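Regulator of polyketide synthase expression (Bifidobacterium adolescentis, PDB 3ONQ) is of unknown biochemical function but, having a PucR-type C-terminal helix-turn-helix domain, probably binds DNA and regulates transcription. Local coordinates at residues D246-V249 against L250-L254; H18-D21 against T22-E25; R229-R232 against A233-T237. All coordinates share one frame; numbering follows the deposited sequence.

Contact 1 (D246-V249 against L250-L254); sequences DAYV and LTTAL
Thr252 reaches back one helical turn to Tyr248 and sets its hydroxyl over the rim of one face of the aromatic ring. Its CB stands 3.5 Å from Val249 O, on the preceding turn. From there OG1 lies alongside the backbone N and anti to the carbonyl carbon (chi1 -58°), which turns the hydroxyl back along the helix and sends CG2 the other way, anti to the backbone N. OG1 donates to Tyr248 O at 2.9 Å, and Thr252 N donates to the same oxygen at 3.1 Å. The two donors come from opposite faces of the carbonyl plane, so one oxygen is held by the main-chain N-H and the side-chain hydroxyl of one residue. At the ring, CE1 of Tyr248 is 4.0 Å from Thr252 OG1. The tyrosine and threonine side chains cross obliquely.

Thr251 follows the same pattern one residue earlier. Its OG1 donates to Ala247 O at 2.7 Å while its N bonds the same oxygen at 2.9 Å, again from the other face of the plane. Leu250 contributes carbon instead: its CG lies 3.5 Å from Asp246 O, the oxygen that accepts Leu250 N.

The two threonines line a subunit interface, where Thr252 OG1 is hydrogen-bonded to Tyr248 OH of the second subunit and the two Tyr248 rings meet with planes at about 40°. Within the chain this first half of helix 244-261 is wedged among other helices: Ala247, Leu250 and Thr251 lean on Leu206 of helix 198-207, Tyr248 packs against helix 166-172, and Leu250 and Ala253 press on Val185 of helix 175-190.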
ATOM      1  N   ASP B 246     -26.931  -7.435 -17.037  1.00 28.10           N
ATOM      2  CA  ASP B 246     -26.644  -7.341 -15.604  1.00 24.26           C
ATOM      3  C   ASP B 246     -26.428  -8.718 -14.989  1.00 30.34           C
ATOM      4  O   ASP B 246     -25.597  -8.881 -14.088  1.00 26.66           O
ATOM      5  CB  ASP B 246     -27.778  -6.623 -14.848  1.00 21.02           C
ATOM      6  CG  ASP B 246     -27.921  -5.170 -15.245  1.00 27.90           C
ATOM      7  OD1 ASP B 246     -27.374  -4.767 -16.292  1.00 33.68           O
ATOM      8  OD2 ASP B 246     -28.583  -4.427 -14.500  1.00 29.82           O
ATOM      9  N   ALA B 247     -27.199  -9.699 -15.454  1.00 20.88           N
ATOM     10  CA  ALA B 247     -27.094 -11.061 -14.936  1.00 24.96           C
ATOM     11  C   ALA B 247     -25.696 -11.623 -15.200  1.00 24.17           C
ATOM     12  O   ALA B 247     -25.127 -12.330 -14.373  1.00 24.41           O
ATOM     13  CB  ALA B 247     -28.183 -11.972 -15.557  1.00 20.06           C
ATOM     14  N   TYR B 248     -25.144 -11.304 -16.360  1.00 24.64           N
ATOM     15  CA  TYR B 248     -23.775 -11.697 -16.661  1.00 23.35           C
ATOM     16  C   TYR B 248     -22.791 -11.018 -15.691  1.00 28.78           C
ATOM     17  O   TYR B 248     -21.876 -11.663 -15.183  1.00 26.79           O
ATOM     18  CB  TYR B 248     -23.433 -11.377 -18.113  1.00 24.94           C
ATOM     19  CG  TYR B 248     -21.970 -11.543 -18.425  1.00 25.16           C
ATOM     20  CD1 TYR B 248     -21.387 -12.798 -18.476  1.00 24.44           C
ATOM     21  CD2 TYR B 248     -21.168 -10.443 -18.664  1.00 31.29           C
ATOM     22  CE1 TYR B 248     -20.042 -12.948 -18.755  1.00 29.87           C
ATOM     23  CE2 TYR B 248     -19.836 -10.582 -18.952  1.00 27.58           C
ATOM     24  CZ  TYR B 248     -19.274 -11.830 -18.989  1.00 29.86           C
ATOM     25  OH  TYR B 248     -17.932 -11.956 -19.275  1.00 33.94           O
ATOM     26  N   VAL B 249     -22.989  -9.727 -15.422  1.00 23.56           N
ATOM     27  CA  VAL B 249     -22.179  -9.025 -14.419  1.00 21.89           C
ATOM     28  C   VAL B 249     -22.305  -9.682 -13.033  1.00 24.03           C
ATOM     29  O   VAL B 249     -21.311  -9.968 -12.372  1.00 22.43           O
ATOM     30  CB  VAL B 249     -22.546  -7.522 -14.327  1.00 24.60           C
ATOM     31  CG1 VAL B 249     -21.730  -6.829 -13.224  1.00 18.75           C
ATOM     32  CG2 VAL B 249     -22.324  -6.823 -15.677  1.00 21.68           C
ATOM     33  N   LEU B 250     -23.528  -9.953 -12.605  1.00 24.93           N
ATOM     34  CA  LEU B 250     -23.735 -10.557 -11.291  1.00 27.16           C
ATOM     35  C   LEU B 250     -23.079 -11.942 -11.188  1.00 25.86           C
ATOM     36  O   LEU B 250     -22.413 -12.264 -10.191  1.00 24.41           O
ATOM     37  CB  LEU B 250     -25.227 -10.629 -10.977  1.00 25.66           C
ATOM     38  CG  LEU B 250     -25.904  -9.292 -10.660  1.00 25.68           C
ATOM     39  CD1 LEU B 250     -27.412  -9.390 -10.836  1.00 22.04           C
ATOM     40  CD2 LEU B 250     -25.559  -8.831  -9.249  1.00 22.80           C
ATOM     41  N   THR B 251     -23.250 -12.744 -12.230  1.00 22.25           N
ATOM     42  CA  THR B 251     -22.663 -14.080 -12.282  1.00 22.71           C
ATOM     43  C   THR B 251     -21.147 -13.966 -12.094  1.00 27.40           C
ATOM     44  O   THR B 251     -20.543 -14.735 -11.348  1.00 21.46           O
ATOM     45  CB  THR B 251     -22.999 -14.774 -13.626  1.00 26.27           C
ATOM     46  OG1 THR B 251     -24.420 -14.846 -13.775  1.00 26.39           O
ATOM     47  CG2 THR B 251     -22.408 -16.186 -13.703  1.00 21.45           C
ATOM     48  N   THR B 252     -20.546 -12.981 -12.752  1.00 26.50           N
ATOM     49  CA  THR B 252     -19.104 -12.776 -12.665  1.00 24.94           C
ATOM     50  C   THR B 252     -18.711 -12.394 -11.244  1.00 24.34           C
ATOM     51  O   THR B 252     -17.766 -12.948 -10.675  1.00 22.09           O
ATOM     52  CB  THR B 252     -18.606 -11.703 -13.651  1.00 22.75           C
ATOM     53  OG1 THR B 252     -18.962 -12.077 -14.986  1.00 22.64           O
ATOM     54  CG2 THR B 252     -17.086 -11.561 -13.567  1.00 22.46           C
ATOM     55  N   ALA B 253     -19.458 -11.467 -10.659  1.00 21.93           N
ATOM     56  CA  ALA B 253     -19.207 -11.073  -9.277  1.00 25.29           C
ATOM     57  C   ALA B 253     -19.273 -12.263  -8.302  1.00 29.57           C
ATOM     58  O   ALA B 253     -18.468 -12.360  -7.369  1.00 28.28           O
ATOM     59  CB  ALA B 253     -20.173  -9.963  -8.854  1.00 21.70           C
ATOM     60  N   LEU B 254     -20.233 -13.160  -8.502  1.00 25.62           N
ATOM     61  CA  LEU B 254     -20.373 -14.296  -7.600  1.00 27.54           C
ATOM     62  C   LEU B 254     -19.158 -15.216  -7.703  1.00 24.19           C
ATOM     63  O   LEU B 254     -18.688 -15.740  -6.687  1.00 25.46           O
ATOM     64  CB  LEU B 254     -21.669 -15.082  -7.857  1.00 30.60           C
ATOM     65  CG  LEU B 254     -23.019 -14.399  -7.587  1.00 37.96           C
ATOM     66  CD1 LEU B 254     -24.177 -15.356  -7.869  1.00 34.86           C
ATOM     67  CD2 LEU B 254     -23.115 -13.889  -6.177  1.00 37.86           C
TER

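Contact 2 (H18-D21 against T22-E25); sequences HTDD and TTIE
One face of the His18 imidazole is overlain by Thr23, whose OG1 sits 4.1 Å above the ring plane, shifted toward the rim. Thr23 CG2 also touches the ring, 3.8 Å from His18 CG, and the two side chains cross at about a right angle. The other flat group, the Asp20 carboxylate, is met twice by the same threonine. Thr23 OG1 donates to Asp20 OD1 at 2.9 Å on its syn side, 16° out of the carboxylate plane, whereas Thr23 N approaches Asp20 OD2 at 3.2 Å from well above that plane. Asp20 thus acts as N-cap of helix 21-33, its side chain taking up a backbone N-H of the first turn. Its chi1 of 66° sets CG between the backbone N and the carbonyl carbon, which folds the carboxylate toward Thr23. A negative charge here probably suits the positive end of the helix dipole. Main-chain bonding follows at once, Ile24 N to Asp20 O at 3.1 Å. Ile24 turns its CG1 to within 3.2 Å of Asp20 O. Beyond these segments its buried side chain packs on Ile47 and Leu48 of helix 39-48 and on Thr23 of the third subunit.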
ATOM      1  N   HIS B  18      16.254  15.330 -19.381  1.00 36.28           N
ATOM      2  CA  HIS B  18      15.260  16.192 -20.019  1.00 36.82           C
ATOM      3  C   HIS B  18      14.611  17.104 -18.999  1.00 39.19           C
ATOM      4  O   HIS B  18      14.388  16.705 -17.855  1.00 39.31           O
ATOM      5  CB  HIS B  18      14.169  15.358 -20.696  1.00 41.19           C
ATOM      6  CG  HIS B  18      14.665  14.517 -21.829  1.00 58.42           C
ATOM      7  ND1 HIS B  18      15.116  15.055 -23.016  1.00 66.12           N
ATOM      8  CD2 HIS B  18      14.777  13.172 -21.960  1.00 61.13           C
ATOM      9  CE1 HIS B  18      15.486  14.080 -23.828  1.00 70.22           C
ATOM     10  NE2 HIS B  18      15.293  12.928 -23.209  1.00 66.67           N
ATOM     11  N   THR B  19      14.296  18.325 -19.417  1.00 34.82           N
ATOM     12  CA  THR B  19      13.587  19.258 -18.562  1.00 33.69           C
ATOM     13  C   THR B  19      12.413  19.913 -19.278  1.00 37.96           C
ATOM     14  O   THR B  19      11.775  20.808 -18.737  1.00 46.56           O
ATOM     15  CB  THR B  19      14.524  20.363 -18.044  1.00 43.56           C
ATOM     16  OG1 THR B  19      15.120  21.051 -19.155  1.00 43.59           O
ATOM     17  CG2 THR B  19      15.622  19.763 -17.170  1.00 36.52           C
ATOM     18  N   ASP B  20      12.136  19.481 -20.500  1.00 39.61           N
ATOM     19  CA  ASP B  20      10.990  19.997 -21.239  1.00 50.00           C
ATOM     20  C   ASP B  20       9.702  19.323 -20.746  1.00 47.14           C
ATOM     21  O   ASP B  20       9.681  18.123 -20.480  1.00 49.38           O
ATOM     22  CB  ASP B  20      11.179  19.759 -22.732  1.00 51.27           C
ATOM     23  CG  ASP B  20      11.173  18.292 -23.087  1.00 54.18           C
ATOM     24  OD1 ASP B  20      12.090  17.571 -22.639  1.00 54.58           O
ATOM     25  OD2 ASP B  20      10.259  17.863 -23.826  1.00 55.40           O
ATOM     26  N   ASP B  21       8.629  20.091 -20.619  1.00 47.24           N
ATOM     27  CA  ASP B  21       7.423  19.565 -19.987  1.00 49.20           C
ATOM     28  C   ASP B  21       6.726  18.482 -20.810  1.00 43.79           C
ATOM     29  O   ASP B  21       6.010  17.652 -20.253  1.00 47.46           O
ATOM     30  CB  ASP B  21       6.456  20.681 -19.584  1.00 61.40           C
ATOM     31  CG  ASP B  21       6.477  21.842 -20.541  1.00 68.52           C
ATOM     32  OD1 ASP B  21       6.223  22.975 -20.086  1.00 67.61           O
ATOM     33  OD2 ASP B  21       6.745  21.622 -21.743  1.00 73.10           O
ATOM     34  N   THR B  22       6.951  18.470 -22.122  1.00 40.22           N
ATOM     35  CA  THR B  22       6.412  17.396 -22.954  1.00 43.80           C
ATOM     36  C   THR B  22       6.943  16.042 -22.485  1.00 43.23           C
ATOM     37  O   THR B  22       6.185  15.087 -22.325  1.00 44.58           O
ATOM     38  CB  THR B  22       6.773  17.571 -24.428  1.00 45.68           C
ATOM     39  OG1 THR B  22       6.290  18.835 -24.891  1.00 54.22           O
ATOM     40  CG2 THR B  22       6.142  16.459 -25.254  1.00 44.27           C
ATOM     41  N   THR B  23       8.252  15.964 -22.269  1.00 36.93           N
ATOM     42  CA  THR B  23       8.865  14.737 -21.766  1.00 38.33           C
ATOM     43  C   THR B  23       8.405  14.466 -20.339  1.00 33.66           C
ATOM     44  O   THR B  23       8.105  13.325 -19.967  1.00 35.61           O
ATOM     45  CB  THR B  23      10.416  14.797 -21.834  1.00 42.20           C
ATOM     46  OG1 THR B  23      10.819  15.005 -23.191  1.00 45.96           O
ATOM     47  CG2 THR B  23      11.027  13.491 -21.342  1.00 34.20           C
ATOM     48  N   ILE B  24       8.326  15.520 -19.539  1.00 31.06           N
ATOM     49  CA  ILE B  24       7.882  15.364 -18.169  1.00 27.08           C
ATOM     50  C   ILE B  24       6.437  14.835 -18.156  1.00 31.69           C
ATOM     51  O   ILE B  24       6.090  13.968 -17.353  1.00 27.74           O
ATOM     52  CB  ILE B  24       7.993  16.680 -17.394  1.00 25.46           C
ATOM     53  CG1 ILE B  24       9.449  17.157 -17.399  1.00 32.30           C
ATOM     54  CG2 ILE B  24       7.489  16.513 -15.956  1.00 23.38           C
ATOM     55  CD1 ILE B  24       9.672  18.462 -16.690  1.00 31.63           C
ATOM     56  N   GLU B  25       5.609  15.351 -19.058  1.00 29.63           N
ATOM     57  CA  GLU B  25       4.221  14.906 -19.159  1.00 35.28           C
ATOM     58  C   GLU B  25       4.140  13.435 -19.589  1.00 32.79           C
ATOM     59  O   GLU B  25       3.426  12.637 -18.978  1.00 33.61           O
ATOM     60  CB  GLU B  25       3.436  15.777 -20.142  1.00 32.47           C
ATOM     61  CG  GLU B  25       1.964  15.375 -20.258  1.00 36.14           C
ATOM     62  CD  GLU B  25       1.255  16.054 -21.415  1.00 40.11           C
ATOM     63  OE1 GLU B  25       1.856  16.154 -22.502  1.00 44.91           O
ATOM     64  OE2 GLU B  25       0.096  16.486 -21.241  1.00 38.54           O
TER

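Contact 3 (R229-R232 against A233-T237); sequences RLKR and AAETT. With SO4 (sulfate ion), chain S.
Successive backbone bonds, Ala233 N to Arg229 O, Ala234 N to Leu230 O, Glu235 N to Lys231 O and Thr236 N to Arg232 O, carry helix 223-237 in regular i to i+4 steps. On its surface Lys231 NZ forms a salt bridge with Glu235 OE2 at 3.0 Å, on the syn side of that oxygen but 33° out of the carboxylate plane. The lysine gets there by a bend at its last torsion (chi4 -64°). Elsewhere, Arg229 stretches out to a sulfate ion and grips it edge-on as a fork: NE meets sulfate O4 at 2.8 Å and NH2 meets sulfate O3 at 2.7 Å, both nearly straight. Arg232 adds a weak bond from NH2 to sulfate O4 at 3.5 Å. Their NH1 atoms are held by Thr201 and Thr198, respectively, which helps to orient both guanidinium groups. The ion, probably from the crystallisation liquor, may mimic a phosphate, though no DNA contact is established for this site. Opposite faces of the Ala233 carbonyl receive Thr237 OG1 and N near the helix end. Leu230 and Ala233 pack on helix 198-207, while Ala233, Thr236 and Thr237 lean on helix 175-190.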
ATOM      1  N   ARG B 229     -37.134  -9.754  -4.037  1.00 27.72           N
ATOM      2  CA  ARG B 229     -35.710  -9.835  -3.694  1.00 31.66           C
ATOM      3  C   ARG B 229     -34.764  -9.391  -4.811  1.00 35.22           C
ATOM      4  O   ARG B 229     -33.769  -8.711  -4.542  1.00 31.66           O
ATOM      5  CB  ARG B 229     -35.335 -11.235  -3.212  1.00 28.38           C
ATOM      6  CG  ARG B 229     -36.024 -11.605  -1.906  1.00 32.02           C
ATOM      7  CD  ARG B 229     -35.905 -13.085  -1.647  1.00 32.59           C
ATOM      8  NE  ARG B 229     -36.588 -13.480  -0.423  1.00 31.23           N
ATOM      9  CZ  ARG B 229     -36.645 -14.732   0.023  1.00 34.38           C
ATOM     10  NH1 ARG B 229     -36.056 -15.716  -0.661  1.00 25.63           N
ATOM     11  NH2 ARG B 229     -37.283 -14.995   1.158  1.00 32.95           N
ATOM     12  N   LEU B 230     -35.050  -9.777  -6.053  1.00 31.89           N
ATOM     13  CA  LEU B 230     -34.192  -9.358  -7.167  1.00 28.85           C
ATOM     14  C   LEU B 230     -34.207  -7.841  -7.320  1.00 28.97           C
ATOM     15  O   LEU B 230     -33.184  -7.224  -7.601  1.00 29.96           O
ATOM     16  CB  LEU B 230     -34.617 -10.017  -8.474  1.00 27.35           C
ATOM     17  CG  LEU B 230     -34.640 -11.538  -8.442  1.00 28.46           C
ATOM     18  CD1 LEU B 230     -35.116 -12.074  -9.779  1.00 25.04           C
ATOM     19  CD2 LEU B 230     -33.265 -12.080  -8.079  1.00 29.00           C
ATOM     20  N   LYS B 231     -35.381  -7.252  -7.126  1.00 32.91           N
ATOM     21  CA  LYS B 231     -35.536  -5.810  -7.219  1.00 37.02           C
ATOM     22  C   LYS B 231     -34.689  -5.133  -6.138  1.00 40.58           C
ATOM     23  O   LYS B 231     -33.966  -4.165  -6.408  1.00 34.33           O
ATOM     24  CB  LYS B 231     -37.014  -5.433  -7.098  1.00 39.76           C
ATOM     25  CG  LYS B 231     -37.300  -3.945  -7.219  1.00 54.04           C
ATOM     26  CD  LYS B 231     -38.797  -3.687  -7.334  1.00 69.43           C
ATOM     27  CE  LYS B 231     -39.158  -2.284  -6.856  1.00 78.23           C
ATOM     28  NZ  LYS B 231     -38.866  -2.096  -5.402  1.00 81.97           N
ATOM     29  N   ARG B 232     -34.752  -5.668  -4.925  1.00 31.15           N
ATOM     30  CA  ARG B 232     -33.943  -5.143  -3.834  1.00 40.19           C
ATOM     31  C   ARG B 232     -32.455  -5.241  -4.170  1.00 41.17           C
ATOM     32  O   ARG B 232     -31.692  -4.296  -3.955  1.00 40.74           O
ATOM     33  CB  ARG B 232     -34.243  -5.893  -2.535  1.00 51.01           C
ATOM     34  CG  ARG B 232     -33.457  -5.391  -1.333  1.00 69.25           C
ATOM     35  CD  ARG B 232     -33.365  -6.451  -0.234  1.00 82.60           C
ATOM     36  NE  ARG B 232     -34.665  -6.759   0.361  1.00 91.99           N
ATOM     37  CZ  ARG B 232     -35.115  -7.993   0.593  1.00 93.18           C
ATOM     38  NH1 ARG B 232     -34.375  -9.047   0.277  1.00 92.73           N
ATOM     39  NH2 ARG B 232     -36.309  -8.171   1.141  1.00 92.29           N
ATOM     40  N   ALA B 233     -32.036  -6.384  -4.703  1.00 34.79           N
ATOM     41  CA  ALA B 233     -30.633  -6.557  -5.084  1.00 35.04           C
ATOM     42  C   ALA B 233     -30.218  -5.564  -6.179  1.00 32.13           C
ATOM     43  O   ALA B 233     -29.073  -5.134  -6.224  1.00 32.20           O
ATOM     44  CB  ALA B 233     -30.365  -7.985  -5.526  1.00 26.61           C
ATOM     45  N   ALA B 234     -31.152  -5.226  -7.065  1.00 28.58           N
ATOM     46  CA  ALA B 234     -30.923  -4.192  -8.068  1.00 30.75           C
ATOM     47  C   ALA B 234     -30.695  -2.846  -7.393  1.00 35.41           C
ATOM     48  O   ALA B 234     -29.808  -2.081  -7.787  1.00 35.06           O
ATOM     49  CB  ALA B 234     -32.106  -4.103  -9.048  1.00 25.88           C
ATOM     50  N   GLU B 235     -31.482  -2.557  -6.362  1.00 33.83           N
ATOM     51  CA  GLU B 235     -31.350  -1.272  -5.685  1.00 36.76           C
ATOM     52  C   GLU B 235     -30.018  -1.154  -4.968  1.00 35.55           C
ATOM     53  O   GLU B 235     -29.392  -0.099  -4.998  1.00 41.05           O
ATOM     54  CB  GLU B 235     -32.516  -1.029  -4.718  1.00 36.56           C
ATOM     55  CG  GLU B 235     -33.859  -0.961  -5.447  1.00 43.48           C
ATOM     56  CD  GLU B 235     -35.058  -0.957  -4.514  1.00 59.10           C
ATOM     57  OE1 GLU B 235     -34.871  -1.141  -3.285  1.00 62.87           O
ATOM     58  OE2 GLU B 235     -36.189  -0.773  -5.021  1.00 63.79           O
ATOM     59  N   THR B 236     -29.576  -2.234  -4.331  1.00 32.00           N
ATOM     60  CA  THR B 236     -28.359  -2.160  -3.529  1.00 35.84           C
ATOM     61  C   THR B 236     -27.068  -2.261  -4.344  1.00 34.25           C
ATOM     62  O   THR B 236     -26.038  -1.747  -3.924  1.00 33.55           O
ATOM     63  CB  THR B 236     -28.323  -3.224  -2.424  1.00 37.53           C
ATOM     64  OG1 THR B 236     -28.298  -4.519  -3.025  1.00 39.53           O
ATOM     65  CG2 THR B 236     -29.545  -3.106  -1.511  1.00 39.35           C
ATOM     66  N   THR B 237     -27.112  -2.935  -5.489  1.00 30.42           N
ATOM     67  CA  THR B 237     -25.897  -3.156  -6.265  1.00 30.92           C
ATOM     68  C   THR B 237     -25.891  -2.384  -7.585  1.00 33.26           C
ATOM     69  O   THR B 237     -24.839  -2.177  -8.183  1.00 37.92           O
ATOM     70  CB  THR B 237     -25.674  -4.663  -6.576  1.00 28.71           C
ATOM     71  OG1 THR B 237     -26.694  -5.133  -7.467  1.00 29.07           O
ATOM     72  CG2 THR B 237     -25.705  -5.486  -5.314  1.00 32.06           C
TER
HETATM   73  S   SO4 S 266     -38.087 -11.519   2.329  1.00129.27           S
HETATM   74  O1  SO4 S 266     -39.373 -10.879   2.588  1.00132.99           O
HETATM   75  O2  SO4 S 266     -37.057 -10.933   3.186  1.00129.96           O
HETATM   76  O3  SO4 S 266     -38.209 -12.945   2.620  1.00127.20           O
HETATM   77  O4  SO4 S 266     -37.724 -11.313   0.929  1.00125.06           O

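Contacts 1 and 3 belong to consecutive helices of the helix-turn-helix domain, with centres 13 Å apart. They touch where Leu250 CD2 lies 4.3 Å from Thr237 OG1. Trp239 links the two: Thr237 OG1 bonds its backbone N and Leu250 packs against the same residue. Helices 175-190 and 198-207 back both contacts. The sulfate is held by contact 3, whereas the Tyr248 side chain of contact 1, at the interface with the second subunit, lies about 4 Å from a glycerol, probably from the crystallisation liquor. Contact 2 lies on the opposite side of the chain's centre, its own centre 44 Å from that of contact 1 and 49 Å from that of contact 3, and packs against the third subunit.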